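Local structure of chloromuconate cycloisomerase (Rhodococcus opacus, 4M0X) at residues W139-G144 against F164-G169; V220-I225 against M245-V250. The protein is a cycloisomerase by name, a member of the enolase superfamily with a manganese ion bound in its barrel domain. All coordinates share one frame; numbering follows the deposited sequence.

Contact 1: residues W139-G144 against F164-G169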
# COMPACT_ATOMS: atom_id res chain seq x y z
N TRP A 139 -25.46 -28.05 -14.01
CA TRP A 139 -26.43 -28.70 -13.16
C TRP A 139 -26.05 -28.58 -11.70
O TRP A 139 -24.97 -29.02 -11.28
CB TRP A 139 -26.58 -30.19 -13.49
CG TRP A 139 -27.70 -30.78 -12.69
CD1 TRP A 139 -27.58 -31.55 -11.58
CD2 TRP A 139 -29.10 -30.56 -12.89
NE1 TRP A 139 -28.82 -31.84 -11.08
CE2 TRP A 139 -29.77 -31.25 -11.86
CE3 TRP A 139 -29.85 -29.84 -13.84
CZ2 TRP A 139 -31.17 -31.27 -11.77
CZ3 TRP A 139 -31.24 -29.86 -13.74
CH2 TRP A 139 -31.89 -30.57 -12.72
N ALA A 140 -26.95 -28.01 -10.91
CA ALA A 140 -26.68 -27.87 -9.49
C ALA A 140 -27.41 -28.91 -8.65
O ALA A 140 -28.63 -28.85 -8.47
CB ALA A 140 -26.95 -26.44 -9.00
N PHE A 141 -26.62 -29.86 -8.15
CA PHE A 141 -27.05 -30.75 -7.11
C PHE A 141 -27.53 -30.01 -5.86
O PHE A 141 -27.00 -28.96 -5.50
CB PHE A 141 -25.90 -31.63 -6.70
CG PHE A 141 -25.31 -32.40 -7.82
CD1 PHE A 141 -26.11 -33.23 -8.61
CD2 PHE A 141 -23.93 -32.32 -8.08
CE1 PHE A 141 -25.55 -33.95 -9.65
CE2 PHE A 141 -23.36 -33.06 -9.12
CZ PHE A 141 -24.18 -33.87 -9.89
N SER A 142 -28.53 -30.59 -5.22
CA SER A 142 -29.03 -30.15 -3.94
C SER A 142 -28.07 -30.62 -2.83
O SER A 142 -27.14 -31.41 -3.10
CB SER A 142 -30.42 -30.77 -3.77
OG SER A 142 -31.03 -30.34 -2.58
N ALA A 143 -28.27 -30.17 -1.59
CA ALA A 143 -27.42 -30.64 -0.49
C ALA A 143 -27.80 -32.05 0.03
O ALA A 143 -27.29 -32.50 1.06
CB ALA A 143 -27.38 -29.63 0.65
N GLY A 144 -28.66 -32.75 -0.70
CA GLY A 144 -29.07 -34.09 -0.33
C GLY A 144 -27.91 -35.02 -0.04
O GLY A 144 -26.73 -34.62 -0.05
N PHE A 164 -20.97 -28.90 -13.40
CA PHE A 164 -21.76 -29.13 -12.15
C PHE A 164 -21.49 -28.18 -10.99
O PHE A 164 -20.43 -27.55 -10.89
CB PHE A 164 -21.63 -30.59 -11.68
CG PHE A 164 -21.85 -31.58 -12.77
CD1 PHE A 164 -20.80 -31.96 -13.61
CD2 PHE A 164 -23.12 -32.07 -13.02
CE1 PHE A 164 -21.01 -32.84 -14.66
CE2 PHE A 164 -23.34 -32.95 -14.07
CZ PHE A 164 -22.29 -33.34 -14.88
N LYS A 165 -22.49 -28.09 -10.11
CA LYS A 165 -22.40 -27.28 -8.91
C LYS A 165 -22.92 -28.10 -7.77
O LYS A 165 -23.96 -28.77 -7.91
CB LYS A 165 -23.26 -26.02 -9.05
CG LYS A 165 -22.98 -24.94 -8.03
CD LYS A 165 -23.75 -23.69 -8.43
CE LYS A 165 -23.83 -22.70 -7.29
NZ LYS A 165 -24.98 -21.78 -7.47
N PHE A 166 -22.21 -28.04 -6.65
CA PHE A 166 -22.65 -28.66 -5.41
C PHE A 166 -23.10 -27.59 -4.45
O PHE A 166 -22.32 -26.68 -4.10
CB PHE A 166 -21.51 -29.44 -4.75
CG PHE A 166 -21.23 -30.74 -5.41
CD1 PHE A 166 -21.90 -31.88 -5.01
CD2 PHE A 166 -20.32 -30.82 -6.44
CE1 PHE A 166 -21.64 -33.08 -5.63
CE2 PHE A 166 -20.04 -32.02 -7.05
CZ PHE A 166 -20.71 -33.15 -6.65
N LYS A 167 -24.35 -27.68 -4.03
CA LYS A 167 -24.87 -26.68 -3.11
C LYS A 167 -24.36 -27.15 -1.75
O LYS A 167 -24.37 -28.34 -1.48
CB LYS A 167 -26.40 -26.58 -3.20
CG LYS A 167 -26.92 -25.14 -3.20
CD LYS A 167 -27.28 -24.62 -4.60
CE LYS A 167 -26.80 -23.17 -4.87
NZ LYS A 167 -26.57 -22.27 -3.69
N MET A 168 -23.86 -26.21 -0.94
CA MET A 168 -23.21 -26.54 0.36
C MET A 168 -23.65 -25.62 1.50
O MET A 168 -24.39 -24.66 1.30
CB MET A 168 -21.67 -26.54 0.23
CG MET A 168 -21.16 -27.68 -0.64
SD MET A 168 -19.39 -28.05 -0.70
CE MET A 168 -19.05 -28.42 1.01
N GLY A 169 -23.19 -25.94 2.71
CA GLY A 169 -23.41 -25.08 3.87
C GLY A 169 -24.54 -25.46 4.81
O GLY A 169 -24.81 -24.74 5.77
O HOH W 1 -24.62 -30.51 -3.08
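The ring of F141 sits in the angle between F164 and F166, which extend from the same side of the neighbouring strand with K165 between them. Its CG lies anti to the carbonyl carbon (chi1 -56°), which brings the ring across to the 164-169 segment. CD2 of F141 sits over one face of F166, toward its rim, 3.4 Å from F166 CE1, with CE2 close by; the two planes make 48°, and the side chains run side by side. At the far tip, F141 CZ meets F164 CD2 at 3.8 Å. Here the planes are almost parallel, at 2°, but slid so far apart that the rings barely overlap. F164 CD2 also touches CB of W139, while the indole leads away to E152 and K156. L149 and A153 of helix 146-159 pack on F141 too, and V180 and V183 of helix 173-183 on F166.

On the other face of the sheet the bumps are smaller: A140 CB rests against K165 CB at 3.7 Å, and the extended lysine chain carries NZ away to salt bridges with E222 and E325. The backbones run parallel. K165 N donates to W139 O at 2.9 Å, F141 N gives K165 O a weak bond, and K167 N reaches F141 O at 3.3 Å. Past the last direct backbone bond a water bridges the chains, donating to S142 O and K167 O. Strand 134-141, helix 146-159 and strand 163-167 thus make a beta-alpha-beta unit of the TIM-type barrel, with the aromatic cluster between sheet and helices and K165 turned toward the metal site.

Contact 2: residues V220-I225 against M245-V250. With MN (manganese (II) ion), chain C.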
# COMPACT_ATOMS: atom_id res chain seq x y z
N VAL A 220 -14.07 -24.42 -9.07
CA VAL A 220 -14.37 -23.05 -8.74
C VAL A 220 -14.96 -23.05 -7.34
O VAL A 220 -15.65 -24.00 -6.95
CB VAL A 220 -15.37 -22.41 -9.74
CG1 VAL A 220 -15.82 -21.03 -9.27
CG2 VAL A 220 -14.78 -22.29 -11.15
N ALA A 221 -14.68 -21.99 -6.59
CA ALA A 221 -15.32 -21.87 -5.30
C ALA A 221 -16.20 -20.64 -5.30
O ALA A 221 -15.72 -19.52 -5.43
CB ALA A 221 -14.29 -21.81 -4.19
N GLU A 222 -17.49 -20.87 -5.18
CA GLU A 222 -18.41 -19.79 -5.14
C GLU A 222 -18.55 -19.33 -3.70
O GLU A 222 -18.55 -20.15 -2.80
CB GLU A 222 -19.77 -20.20 -5.73
CG GLU A 222 -20.56 -18.99 -6.22
CD GLU A 222 -22.00 -19.28 -6.57
OE1 GLU A 222 -22.26 -20.38 -7.11
OE2 GLU A 222 -22.85 -18.38 -6.33
N GLN A 223 -18.65 -18.02 -3.50
CA GLN A 223 -18.85 -17.40 -2.20
C GLN A 223 -18.57 -18.32 -1.04
O GLN A 223 -19.49 -18.79 -0.39
CB GLN A 223 -20.28 -16.90 -2.07
CG GLN A 223 -20.44 -15.89 -0.93
CD GLN A 223 -19.72 -14.61 -1.25
OE1 GLN A 223 -19.90 -14.04 -2.33
NE2 GLN A 223 -18.88 -14.16 -0.32
N PRO A 224 -17.29 -18.60 -0.76
CA PRO A 224 -17.11 -19.57 0.35
C PRO A 224 -17.30 -18.94 1.74
O PRO A 224 -17.87 -19.56 2.63
CB PRO A 224 -15.68 -20.07 0.15
CG PRO A 224 -15.01 -18.99 -0.63
CD PRO A 224 -16.03 -18.28 -1.45
N ILE A 225 -16.81 -17.72 1.92
CA ILE A 225 -16.91 -17.05 3.20
C ILE A 225 -17.92 -15.91 3.10
O ILE A 225 -18.42 -15.63 2.01
CB ILE A 225 -15.53 -16.57 3.70
CG1 ILE A 225 -14.86 -15.61 2.73
CG2 ILE A 225 -14.62 -17.76 3.90
CD1 ILE A 225 -13.70 -14.82 3.34
N MET A 245 -15.30 -17.21 -6.96
CA MET A 245 -16.37 -16.41 -7.51
C MET A 245 -17.21 -15.68 -6.46
O MET A 245 -17.70 -16.28 -5.50
CB MET A 245 -17.25 -17.31 -8.33
CG MET A 245 -18.50 -16.69 -8.92
SD MET A 245 -18.94 -17.65 -10.38
CE MET A 245 -19.37 -19.25 -9.72
N ALA A 246 -17.40 -14.39 -6.66
CA ALA A 246 -18.31 -13.61 -5.87
C ALA A 246 -19.72 -13.82 -6.37
O ALA A 246 -19.98 -13.84 -7.59
CB ALA A 246 -17.94 -12.15 -5.98
N ASP A 247 -20.65 -14.00 -5.43
CA ASP A 247 -22.06 -14.05 -5.74
C ASP A 247 -22.70 -13.02 -4.81
O ASP A 247 -22.83 -11.85 -5.20
CB ASP A 247 -22.63 -15.47 -5.55
CG ASP A 247 -24.16 -15.51 -5.68
OD1 ASP A 247 -24.76 -14.48 -6.09
OD2 ASP A 247 -24.77 -16.56 -5.36
N GLU A 248 -23.06 -13.43 -3.58
CA GLU A 248 -23.60 -12.53 -2.55
C GLU A 248 -22.79 -11.23 -2.39
O GLU A 248 -23.34 -10.22 -1.95
CB GLU A 248 -23.60 -13.21 -1.18
CG GLU A 248 -24.67 -14.26 -0.91
CD GLU A 248 -24.25 -15.63 -1.38
OE1 GLU A 248 -23.33 -15.74 -2.26
OE2 GLU A 248 -24.84 -16.61 -0.87
N SER A 249 -21.49 -11.29 -2.70
CA SER A 249 -20.59 -10.15 -2.56
C SER A 249 -20.73 -9.15 -3.69
O SER A 249 -20.35 -7.99 -3.50
CB SER A 249 -19.14 -10.61 -2.47
OG SER A 249 -18.82 -11.14 -1.18
N VAL A 250 -21.23 -9.59 -4.86
CA VAL A 250 -21.55 -8.68 -5.98
C VAL A 250 -23.01 -8.53 -6.21
O VAL A 250 -23.65 -9.33 -6.90
CB VAL A 250 -21.08 -9.15 -7.36
CG1 VAL A 250 -20.01 -8.22 -7.93
CG2 VAL A 250 -20.72 -10.62 -7.40
MN MN C . -24.50 -18.74 -5.01
O HOH W 2 -26.01 -18.30 -3.07
O HOH W 3 -23.23 -18.08 -3.31
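Q223 reaches across to the turn at D247-V250 and grips it with both ends of its amide. CG stands anti to the backbone N (chi1 -163°) and the chain then bends at chi2 (68°), which carries the amide over to the turn. OE1 accepts two backbone N-H groups: D247 N, 3.2 Å away in the carbonyl plane and nearly straight, and S249 N, which comes from above that plane. NE2 gives one bond to S249 OG at 3.1 Å, tilted from the amide plane, and another, in plane, to I225 O within its own segment. With all four bonds made, the flip of the amide is fixed; S249 OG is also bonded to R227 O.

On the strand side, M245 N donates to A221 O and Q223 N to M245 O, joining parallel strands 220-222 and 244-246. These are successive strands of the enolase-superfamily barrel, linked through helix 230-239, and their C-terminal ends carry the manganese ligands. E222 places OE2 2.1 Å from the manganese; D247 brings OD2 to 2.2 Å. The carboxylates approach at an oblique angle, planes 43° apart, and OE2 and OD2 are only 2.8 Å from each other because the same ion holds both. D196 supplies a further ligand. E222 OE1 faces K165, and K271 pairs with D247 OD1.

E248 takes a second-shell place: OE1 accepts from one metal-bound water and OE2 from the other, while OE1 lies against Q223 CG. Farther down the strands, M245 bends at its last torsion to set CE against E222 CG at 3.7 Å and beside V220 CG1.

Overall arrangement
Contacts 1 and 2 belong to the same barrel sheet, their centres about 14 Å apart, with strand 192-196 between strands 163-167 and 220-222. Along the chain they come in series, contact 1 closing before contact 2 opens. They meet directly at the metal site: K165 NZ of contact 1 forms a salt bridge of 3.1 Å with E222 OE1 of contact 2; OE2 of the same glutamate binds manganese, and the K165 side chain comes within about 4 Å of the ion. D196, on the intervening strand, completes the protein ligands and accepts a weak hydrogen bond from K167 NZ.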